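Local coordinates for BluB-like flavoprotein (Clostridium difficile 630, PDB 3EO8) that binds flavin mononucleotide as a member of the nitroreductase family and probably works as an FMN-dependent oxidoreductase, at the interface of chains A and B. Numbering follows the deposited sequence. Chains: chain A/B, BluB-like flavoprotein.

Contacts 1, 2 and 3 are parts of one two-fold symmetric interface between the two copies, and each recurs with the chains exchanged. The C-alpha centres of contacts 1 and 2 lie about 15 Å apart, and contact 3 is about 20 Å from either. Helix 137-155 ties the first two together: in both chains it supplies residues to contacts 1 and 2, and Gln140 serves in both, from chain A in contact 1 and chain B in contact 2. Contact 3 is built differently, from strand 215-217 of chain B laid beside strand 47-51 of chain A. Helix packing and strand pairing across the chains together suggest an intertwined dimer, as is usual for nitroreductases.

Contact 1: the interface of chains A and B. Residues chain A 37-38, 140, 143-144, 147; chain B 143-144, 147, 162.
The indole of B:Trp162 is met in its plane at the pyrrole NH by an amide oxygen, while proline and alanine carbons of chain A come in obliquely, from one side of the plane, on the benzene rim. Its NE1 donates to the side-chain OE1 of A:Gln140 at 3.0 Å. The oxygen lies in the indole plane, whereas the donor is tilted from the carbonyl plane of the amide, and amide and ring are turned 37° against each other. A:Gln140 reaches the ring with an extended chain, its CG anti to the carbonyl carbon (chi1 -67°), and its CB rests near CZ2. On the benzene portion, A:Pro38 crosses the indole at about a right angle and brings CG to 3.6 Å from CE3, while the methyl CB of A:Ala144 touches CZ3 at 3.8 Å. Next to it the two copies of helix 137-155 pack closely through small residues, with CA of B:Gly143 3.4 Å from the backbone O of A:Gln140. The glutamates straddle this crossing symmetrically: CB of A:Glu147 packs on CA of B:Ala144, and CB of B:Glu147 on CA of A:Ala144, 3.8 Å apart in each case. In B:Glu147, CG lies anti to the backbone N (chi1 -175°) and the chain bends at chi2, which brings the carboxylate to the pyrrolidine ring of A:Pro38. There OE1 of B:Glu147 approaches CD of A:Pro38 at 3.3 Å.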
ATOM      1  N   ALA A  37      -1.803  -3.614 -10.896  1.00 25.36           N
ATOM      2  CA  ALA A  37      -1.889  -3.935  -9.475  1.00 24.82           C
ATOM      3  C   ALA A  37      -3.332  -4.118  -9.058  1.00 25.21           C
ATOM      4  O   ALA A  37      -4.226  -3.485  -9.632  1.00 24.86           O
ATOM      5  CB  ALA A  37      -1.261  -2.815  -8.642  1.00 24.61           C
ATOM      6  N   PRO A  38      -3.567  -4.935  -8.018  1.00 24.56           N
ATOM      7  CA  PRO A  38      -4.915  -5.075  -7.512  1.00 24.09           C
ATOM      8  C   PRO A  38      -5.286  -3.786  -6.808  1.00 24.09           C
ATOM      9  O   PRO A  38      -4.389  -3.026  -6.408  1.00 23.72           O
ATOM     10  CB  PRO A  38      -4.802  -6.233  -6.521  1.00 25.33           C
ATOM     11  CG  PRO A  38      -3.334  -6.168  -6.027  1.00 24.61           C
ATOM     12  CD  PRO A  38      -2.572  -5.701  -7.239  1.00 24.24           C
ATOM     13  N   GLN A 140      -3.342   0.875   0.691  1.00 24.48           N
ATOM     14  CA  GLN A 140      -2.799  -0.430   0.403  1.00 24.66           C
ATOM     15  C   GLN A 140      -2.761  -0.650  -1.107  1.00 23.97           C
ATOM     16  O   GLN A 140      -1.791  -1.182  -1.652  1.00 24.34           O
ATOM     17  CB  GLN A 140      -3.626  -1.528   1.057  1.00 25.08           C
ATOM     18  CG  GLN A 140      -3.613  -1.573   2.564  1.00 25.09           C
ATOM     19  CD  GLN A 140      -4.255  -2.836   3.097  1.00 26.09           C
ATOM     20  OE1 GLN A 140      -4.007  -3.903   2.596  1.00 22.58           O
ATOM     21  NE2 GLN A 140      -5.086  -2.706   4.118  1.00 23.11           N
ATOM     22  N   GLY A 143       0.045   1.356  -2.727  1.00 25.29           N
ATOM     23  CA  GLY A 143       1.309   0.661  -2.477  1.00 24.17           C
ATOM     24  C   GLY A 143       1.550  -0.513  -3.392  1.00 23.80           C
ATOM     25  O   GLY A 143       2.689  -0.733  -3.880  1.00 23.59           O
ATOM     26  N   ALA A 144       0.495  -1.271  -3.666  1.00 23.13           N
ATOM     27  CA  ALA A 144       0.590  -2.375  -4.620  1.00 23.24           C
ATOM     28  C   ALA A 144       1.022  -1.865  -6.001  1.00 23.60           C
ATOM     29  O   ALA A 144       1.932  -2.425  -6.633  1.00 24.22           O
ATOM     30  CB  ALA A 144      -0.733  -3.137  -4.691  1.00 22.87           C
ATOM     31  N   GLU A 147       4.675  -0.550  -5.861  1.00 23.23           N
ATOM     32  CA  GLU A 147       5.603  -1.702  -5.824  1.00 22.59           C
ATOM     33  C   GLU A 147       5.782  -2.369  -7.179  1.00 22.73           C
ATOM     34  O   GLU A 147       6.902  -2.667  -7.535  1.00 23.03           O
ATOM     35  CB  GLU A 147       5.226  -2.676  -4.709  1.00 22.95           C
ATOM     36  CG  GLU A 147       6.187  -3.844  -4.519  1.00 23.33           C
ATOM     37  CD  GLU A 147       7.548  -3.476  -3.912  1.00 25.04           C
ATOM     38  OE1 GLU A 147       7.818  -2.281  -3.685  1.00 23.59           O
ATOM     39  OE2 GLU A 147       8.355  -4.434  -3.669  1.00 24.01           O
TER
ATOM     40  N   GLY B 143       0.896  -2.386   1.615  1.00 23.71           N
ATOM     41  CA  GLY B 143       0.532  -2.822   0.268  1.00 21.53           C
ATOM     42  C   GLY B 143       1.709  -3.299  -0.572  1.00 22.04           C
ATOM     43  O   GLY B 143       1.568  -4.234  -1.359  1.00 21.42           O
ATOM     44  N   ALA B 144       2.879  -2.682  -0.389  1.00 21.78           N
ATOM     45  CA  ALA B 144       4.116  -3.138  -1.063  1.00 22.76           C
ATOM     46  C   ALA B 144       4.440  -4.576  -0.615  1.00 22.61           C
ATOM     47  O   ALA B 144       4.824  -5.425  -1.439  1.00 23.71           O
ATOM     48  CB  ALA B 144       5.319  -2.162  -0.755  1.00 22.87           C
ATOM     49  N   GLU B 147       1.761  -7.025  -1.952  1.00 23.15           N
ATOM     50  CA  GLU B 147       2.008  -7.229  -3.392  1.00 22.59           C
ATOM     51  C   GLU B 147       3.206  -8.150  -3.660  1.00 22.82           C
ATOM     52  O   GLU B 147       3.168  -8.969  -4.572  1.00 22.49           O
ATOM     53  CB  GLU B 147       2.138  -5.864  -4.125  1.00 22.28           C
ATOM     54  CG  GLU B 147       2.268  -5.970  -5.677  1.00 23.40           C
ATOM     55  CD  GLU B 147       1.028  -6.551  -6.373  1.00 24.17           C
ATOM     56  OE1 GLU B 147       0.047  -6.915  -5.694  1.00 24.64           O
ATOM     57  OE2 GLU B 147       1.059  -6.637  -7.621  1.00 25.59           O
ATOM     58  N   TRP B 162      -6.715 -10.716  -2.324  1.00 24.12           N
ATOM     59  CA  TRP B 162      -6.495  -9.758  -1.239  1.00 24.66           C
ATOM     60  C   TRP B 162      -7.871  -9.354  -0.717  1.00 24.84           C
ATOM     61  O   TRP B 162      -8.802  -9.157  -1.516  1.00 26.29           O
ATOM     62  CB  TRP B 162      -5.764  -8.590  -1.886  1.00 24.59           C
ATOM     63  CG  TRP B 162      -5.066  -7.587  -1.027  1.00 24.41           C
ATOM     64  CD1 TRP B 162      -5.441  -7.104   0.198  1.00 25.06           C
ATOM     65  CD2 TRP B 162      -3.906  -6.863  -1.405  1.00 24.16           C
ATOM     66  NE1 TRP B 162      -4.555  -6.137   0.608  1.00 24.66           N
ATOM     67  CE2 TRP B 162      -3.590  -5.993  -0.365  1.00 23.89           C
ATOM     68  CE3 TRP B 162      -3.091  -6.885  -2.538  1.00 23.04           C
ATOM     69  CZ2 TRP B 162      -2.519  -5.104  -0.453  1.00 22.79           C
ATOM     70  CZ3 TRP B 162      -2.027  -6.037  -2.600  1.00 23.92           C
ATOM     71  CH2 TRP B 162      -1.738  -5.175  -1.571  1.00 24.18           C
TER

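Contact 2: the interface of chains A and B. Residues chain A 139, 164, 167, 170, 189-191; chain B 132, 135, 137, 140.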
HETATM    1  N   MSE A 139      -4.868   3.070   0.220  1.00 24.18           N
HETATM    2  CA  MSE A 139      -3.453   3.254   0.253  1.00 24.30           C
HETATM    3  C   MSE A 139      -2.714   1.949   0.199  1.00 24.25           C
HETATM    4  O   MSE A 139      -1.596   1.894  -0.347  1.00 24.18           O
HETATM    5  CB  MSE A 139      -3.036   4.124   1.422  1.00 24.31           C
HETATM    6  CG  MSE A 139      -3.620   5.512   1.300  1.00 25.70           C
HETATM    7 SE   MSE A 139      -3.217   6.448  -0.391  0.75 22.86          SE
HETATM    8  CE  MSE A 139      -5.035   6.799  -0.906  1.00 24.26           C
ATOM      9  N   THR A 164       7.450   9.649   0.697  1.00 25.05           N
ATOM     10  CA  THR A 164       6.260  10.325   1.219  1.00 24.31           C
ATOM     11  C   THR A 164       6.649  11.432   2.187  1.00 23.77           C
ATOM     12  O   THR A 164       5.774  12.144   2.701  1.00 25.31           O
ATOM     13  CB  THR A 164       5.258   9.346   1.874  1.00 24.75           C
ATOM     14  OG1 THR A 164       5.893   8.588   2.902  1.00 24.74           O
ATOM     15  CG2 THR A 164       4.626   8.430   0.810  1.00 24.00           C
ATOM     16  N   ASN A 167       5.255  15.176   2.173  1.00 24.20           N
ATOM     17  CA  ASN A 167       3.808  15.400   2.089  1.00 23.69           C
ATOM     18  C   ASN A 167       3.244  16.444   3.047  1.00 23.57           C
ATOM     19  O   ASN A 167       2.119  16.879   2.842  1.00 22.90           O
ATOM     20  CB  ASN A 167       3.005  14.088   2.193  1.00 24.76           C
ATOM     21  CG  ASN A 167       3.085  13.232   0.919  1.00 25.46           C
ATOM     22  OD1 ASN A 167       3.386  13.710  -0.165  1.00 26.34           O
ATOM     23  ND2 ASN A 167       2.812  11.955   1.072  1.00 26.80           N
ATOM     24  N   ALA A 170       2.510  18.789   0.421  1.00 24.06           N
ATOM     25  CA  ALA A 170       1.801  18.242  -0.740  1.00 23.79           C
ATOM     26  C   ALA A 170       0.945  19.284  -1.456  1.00 23.95           C
ATOM     27  O   ALA A 170       0.955  19.356  -2.700  1.00 24.57           O
ATOM     28  CB  ALA A 170       0.963  17.026  -0.332  1.00 22.68           C
ATOM     29  N   PHE A 189      -4.867  13.840  -5.257  1.00 24.58           N
ATOM     30  CA  PHE A 189      -3.892  14.564  -4.462  1.00 24.85           C
ATOM     31  C   PHE A 189      -2.592  13.755  -4.492  1.00 24.38           C
ATOM     32  O   PHE A 189      -2.582  12.564  -4.846  1.00 24.27           O
ATOM     33  CB  PHE A 189      -4.407  14.785  -3.026  1.00 25.07           C
ATOM     34  CG  PHE A 189      -4.963  13.531  -2.350  1.00 24.96           C
ATOM     35  CD1 PHE A 189      -4.136  12.660  -1.639  1.00 24.17           C
ATOM     36  CD2 PHE A 189      -6.317  13.228  -2.418  1.00 26.20           C
ATOM     37  CE1 PHE A 189      -4.671  11.509  -1.037  1.00 24.32           C
ATOM     38  CE2 PHE A 189      -6.844  12.103  -1.809  1.00 24.56           C
ATOM     39  CZ  PHE A 189      -6.020  11.232  -1.123  1.00 24.34           C
ATOM     40  N   LEU A 190      -1.489  14.413  -4.149  1.00 24.20           N
ATOM     41  CA  LEU A 190      -0.184  13.763  -4.173  1.00 23.64           C
ATOM     42  C   LEU A 190      -0.160  12.646  -3.140  1.00 23.87           C
ATOM     43  O   LEU A 190      -0.471  12.864  -1.968  1.00 23.94           O
ATOM     44  CB  LEU A 190       0.907  14.777  -3.904  1.00 23.88           C
ATOM     45  CG  LEU A 190       2.308  14.231  -4.026  1.00 23.84           C
ATOM     46  CD1 LEU A 190       2.619  13.874  -5.458  1.00 22.12           C
ATOM     47  CD2 LEU A 190       3.292  15.236  -3.428  1.00 24.08           C
ATOM     48  N   GLY A 191       0.136  11.430  -3.574  1.00 22.83           N
ATOM     49  CA  GLY A 191       0.285  10.320  -2.636  1.00 23.78           C
ATOM     50  C   GLY A 191       1.735  10.038  -2.257  1.00 24.21           C
ATOM     51  O   GLY A 191       2.058   9.786  -1.094  1.00 25.38           O
TER
ATOM     52  N   LEU B 132      -1.544  14.310   6.712  1.00 24.78           N
ATOM     53  CA  LEU B 132      -0.472  13.346   6.404  1.00 24.00           C
ATOM     54  C   LEU B 132      -1.026  11.932   6.169  1.00 23.71           C
ATOM     55  O   LEU B 132      -0.449  11.159   5.402  1.00 23.48           O
ATOM     56  CB  LEU B 132       0.564  13.314   7.528  1.00 23.00           C
ATOM     57  CG  LEU B 132       1.289  14.632   7.820  1.00 22.66           C
ATOM     58  CD1 LEU B 132       2.205  14.480   9.010  1.00 23.17           C
ATOM     59  CD2 LEU B 132       2.001  15.152   6.573  1.00 22.38           C
ATOM     60  N   ARG B 135      -2.977   9.921   2.762  1.00 23.99           N
ATOM     61  CA  ARG B 135      -2.161   9.144   1.804  1.00 23.98           C
ATOM     62  C   ARG B 135      -1.365   8.089   2.605  1.00 24.18           C
ATOM     63  O   ARG B 135      -0.407   7.509   2.101  1.00 24.82           O
ATOM     64  CB  ARG B 135      -1.231  10.011   0.981  1.00 24.26           C
ATOM     65  CG  ARG B 135      -0.249  10.867   1.756  1.00 24.30           C
ATOM     66  CD  ARG B 135      -0.727  12.240   2.109  1.00 25.05           C
ATOM     67  NE  ARG B 135      -0.935  13.071   0.938  1.00 25.44           N
ATOM     68  CZ  ARG B 135      -1.353  14.328   0.974  1.00 23.97           C
ATOM     69  NH1 ARG B 135      -1.644  14.917   2.135  1.00 24.31           N
ATOM     70  NH2 ARG B 135      -1.499  14.993  -0.149  1.00 25.60           N
ATOM     71  N   PRO B 137       1.087   6.596   4.484  1.00 25.26           N
ATOM     72  CA  PRO B 137       2.321   5.892   4.075  1.00 25.40           C
ATOM     73  C   PRO B 137       2.486   4.525   4.739  1.00 24.55           C
ATOM     74  O   PRO B 137       3.078   3.638   4.144  1.00 24.18           O
ATOM     75  CB  PRO B 137       3.429   6.864   4.502  1.00 25.90           C
ATOM     76  CG  PRO B 137       2.777   8.219   4.419  1.00 26.12           C
ATOM     77  CD  PRO B 137       1.385   7.952   4.977  1.00 25.76           C
ATOM     78  N   GLN B 140       0.566   2.280   2.475  1.00 23.73           N
ATOM     79  CA  GLN B 140       1.366   2.070   1.249  1.00 23.36           C
ATOM     80  C   GLN B 140       2.403   1.007   1.467  1.00 23.24           C
ATOM     81  O   GLN B 140       2.592   0.099   0.606  1.00 23.76           O
ATOM     82  CB  GLN B 140       2.034   3.383   0.809  1.00 23.72           C
ATOM     83  CG  GLN B 140       1.066   4.459   0.351  1.00 23.30           C
ATOM     84  CD  GLN B 140       1.772   5.635  -0.309  1.00 24.16           C
ATOM     85  OE1 GLN B 140       2.621   5.442  -1.141  1.00 24.34           O
ATOM     86  NE2 GLN B 140       1.395   6.864   0.066  1.00 22.80           N
TER
HETATM   87  O   HOH W   1       2.035  11.547   4.115  1.00 12.55           O
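The selenium of A:Met139, a selenomethionine, packs against CA of B:Arg135 at 3.6 Å, brought there by a bend at chi2 (-55°). Separately, on the far side of the B:Gln140 amide, CB of A:Thr164 meets CG of B:Pro137 at 3.7 Å, and the threonine methyl CG2 points tip to tip at that amide. From the selenium contact B:Arg135 runs outward, its CG between the backbone N and the carbonyl carbon (chi1 58°) and its chain bent twice. The aliphatic part passes A:Asn167, whose amide plane lies 30° from the guanidinium, and the ring of A:Phe189 stands almost perpendicular to that group. The guanidinium grips the backbone O of A:Leu190 side-on, NE and NH2 each donating to it at 3.0 Å. This oxygen lies in the guanidinium plane, and the paired bonds should fix the rotation of that group. The next carbonyl, O of A:Gly191, accepts hydrogen bonds from NE2 of B:Gln140 and ND2 of A:Asn167, each at 3.2 Å, which come from opposite faces of its plane. The same NE2 of B:Gln140 also donates to the backbone O of B:Arg135 at 2.8 Å, which holds the amide in place. At the rim, a water links ND2 of A:Asn167 to O of B:Leu132. The patch fastens the start of strand 189-197 to the partner chain and, through A:Thr164, an FMN-binding residue, may couple subunit pairing to the flavin site.

Contact 3: the interface of chains A and B. Residues chain A 24, 27-28, 31, 50; chain B 217-218.
The backbone O of A:Val50 accepts a hydrogen bond from N of B:Ile218 at 2.9 Å. A water also lies 2.8 Å from this O of A:Val50 and links it to the carbonyl O of B:Ile218, bridging the chains a second time. Beside this polar seam, B:Phe217 lays one face of its ring against A:Val50; CG stands anti to the carbonyl carbon (chi1 -77°), directing the far rim of the ring toward helix 24-35. A:Val50 runs alongside it, pointing the same way, and sets its CG2 methyl over the ring centre, 4.0 Å above the plane. The helix isoleucines come from the valine's side of that plane. CG2 of A:Ile27 approaches CZ at 3.9 Å, and A:Ile31 comes tip to tip, its CD1 4.0 Å from CE1. From the opposite side, A:Leu28 crosses at about a right angle and brings CD1 near the same CE1. On that side too, A:Asp24 slides past in the opposite direction, its carboxylate plane 66° from the ring and OD1 3.8 Å from CD2 of B:Phe217. A parallel beta bridge pairs A:Val50 with B:Phe217, so strand 215-217 of chain B lies along strand 47-51 of chain A, with its phenylalanine packed against helix 24-35.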
ATOM      1  N   ASP A  24      11.431   7.278 -22.064  1.00 26.94           N
ATOM      2  CA  ASP A  24       9.977   7.353 -21.883  1.00 27.06           C
ATOM      3  C   ASP A  24       9.286   5.993 -22.092  1.00 26.25           C
ATOM      4  O   ASP A  24       8.389   5.617 -21.334  1.00 25.49           O
ATOM      5  CB  ASP A  24       9.356   8.381 -22.828  1.00 27.38           C
ATOM      6  CG  ASP A  24       9.621   9.827 -22.408  1.00 30.35           C
ATOM      7  OD1 ASP A  24      10.153  10.099 -21.311  1.00 31.50           O
ATOM      8  OD2 ASP A  24       9.291  10.710 -23.225  1.00 35.54           O
ATOM      9  N   ILE A  27       9.663   3.947 -19.028  1.00 24.22           N
ATOM     10  CA  ILE A  27       8.829   4.478 -17.945  1.00 23.81           C
ATOM     11  C   ILE A  27       7.375   4.071 -18.188  1.00 25.03           C
ATOM     12  O   ILE A  27       6.626   3.739 -17.261  1.00 25.58           O
ATOM     13  CB  ILE A  27       8.919   6.006 -17.832  1.00 23.94           C
ATOM     14  CG1 ILE A  27      10.341   6.440 -17.435  1.00 22.60           C
ATOM     15  CG2 ILE A  27       7.931   6.503 -16.765  1.00 22.40           C
ATOM     16  CD1 ILE A  27      10.621   7.921 -17.662  1.00 22.32           C
ATOM     17  N   LEU A  28       6.971   4.092 -19.451  1.00 25.34           N
ATOM     18  CA  LEU A  28       5.636   3.629 -19.803  1.00 26.40           C
ATOM     19  C   LEU A  28       5.421   2.158 -19.415  1.00 26.03           C
ATOM     20  O   LEU A  28       4.345   1.802 -18.900  1.00 25.80           O
ATOM     21  CB  LEU A  28       5.341   3.866 -21.298  1.00 25.75           C
ATOM     22  CG  LEU A  28       3.875   3.766 -21.692  1.00 28.32           C
ATOM     23  CD1 LEU A  28       3.094   4.861 -20.928  1.00 27.48           C
ATOM     24  CD2 LEU A  28       3.668   3.856 -23.226  1.00 28.40           C
ATOM     25  N   ILE A  31       4.706   1.998 -15.742  1.00 24.11           N
ATOM     26  CA  ILE A  31       3.379   2.494 -15.391  1.00 24.39           C
ATOM     27  C   ILE A  31       2.336   1.446 -15.807  1.00 24.62           C
ATOM     28  O   ILE A  31       1.353   1.230 -15.113  1.00 24.85           O
ATOM     29  CB  ILE A  31       3.125   3.832 -16.121  1.00 24.27           C
ATOM     30  CG1 ILE A  31       4.069   4.911 -15.563  1.00 24.34           C
ATOM     31  CG2 ILE A  31       1.691   4.296 -15.966  1.00 23.59           C
ATOM     32  CD1 ILE A  31       4.132   6.172 -16.468  1.00 24.07           C
ATOM     33  N   VAL A  50       4.960  12.174 -14.877  1.00 24.31           N
ATOM     34  CA  VAL A  50       6.375  11.952 -15.101  1.00 23.95           C
ATOM     35  C   VAL A  50       7.107  13.240 -15.479  1.00 23.10           C
ATOM     36  O   VAL A  50       6.780  13.882 -16.487  1.00 24.00           O
ATOM     37  CB  VAL A  50       6.553  10.946 -16.237  1.00 23.79           C
ATOM     38  CG1 VAL A  50       8.039  10.703 -16.475  1.00 26.16           C
ATOM     39  CG2 VAL A  50       5.860   9.636 -15.883  1.00 22.72           C
TER
ATOM     40  N   PHE B 217       2.934  12.650 -19.093  1.00 25.28           N
ATOM     41  CA  PHE B 217       4.338  12.992 -19.250  1.00 25.88           C
ATOM     42  C   PHE B 217       4.484  14.502 -19.448  1.00 26.80           C
ATOM     43  O   PHE B 217       4.073  15.043 -20.474  1.00 27.33           O
ATOM     44  CB  PHE B 217       4.955  12.229 -20.438  1.00 26.05           C
ATOM     45  CG  PHE B 217       5.261  10.774 -20.151  1.00 27.51           C
ATOM     46  CD1 PHE B 217       4.246   9.869 -19.953  1.00 27.68           C
ATOM     47  CD2 PHE B 217       6.571  10.317 -20.091  1.00 26.55           C
ATOM     48  CE1 PHE B 217       4.523   8.548 -19.700  1.00 27.44           C
ATOM     49  CE2 PHE B 217       6.845   8.967 -19.834  1.00 26.56           C
ATOM     50  CZ  PHE B 217       5.824   8.100 -19.626  1.00 24.41           C
ATOM     51  N   ILE B 218       5.056  15.195 -18.474  1.00 28.14           N
ATOM     52  CA  ILE B 218       5.241  16.643 -18.602  1.00 29.27           C
ATOM     53  C   ILE B 218       6.291  16.923 -19.662  1.00 31.80           C
ATOM     54  O   ILE B 218       7.368  16.339 -19.639  1.00 30.84           O
ATOM     55  CB  ILE B 218       5.646  17.274 -17.264  1.00 29.18           C
ATOM     56  CG1 ILE B 218       4.542  17.070 -16.236  1.00 27.86           C
ATOM     57  CG2 ILE B 218       5.950  18.809 -17.391  1.00 28.65           C
ATOM     58  CD1 ILE B 218       3.145  17.291 -16.750  1.00 29.83           C
TER
HETATM   59  O   HOH W   2       7.821  13.616 -19.073  1.00 25.66           O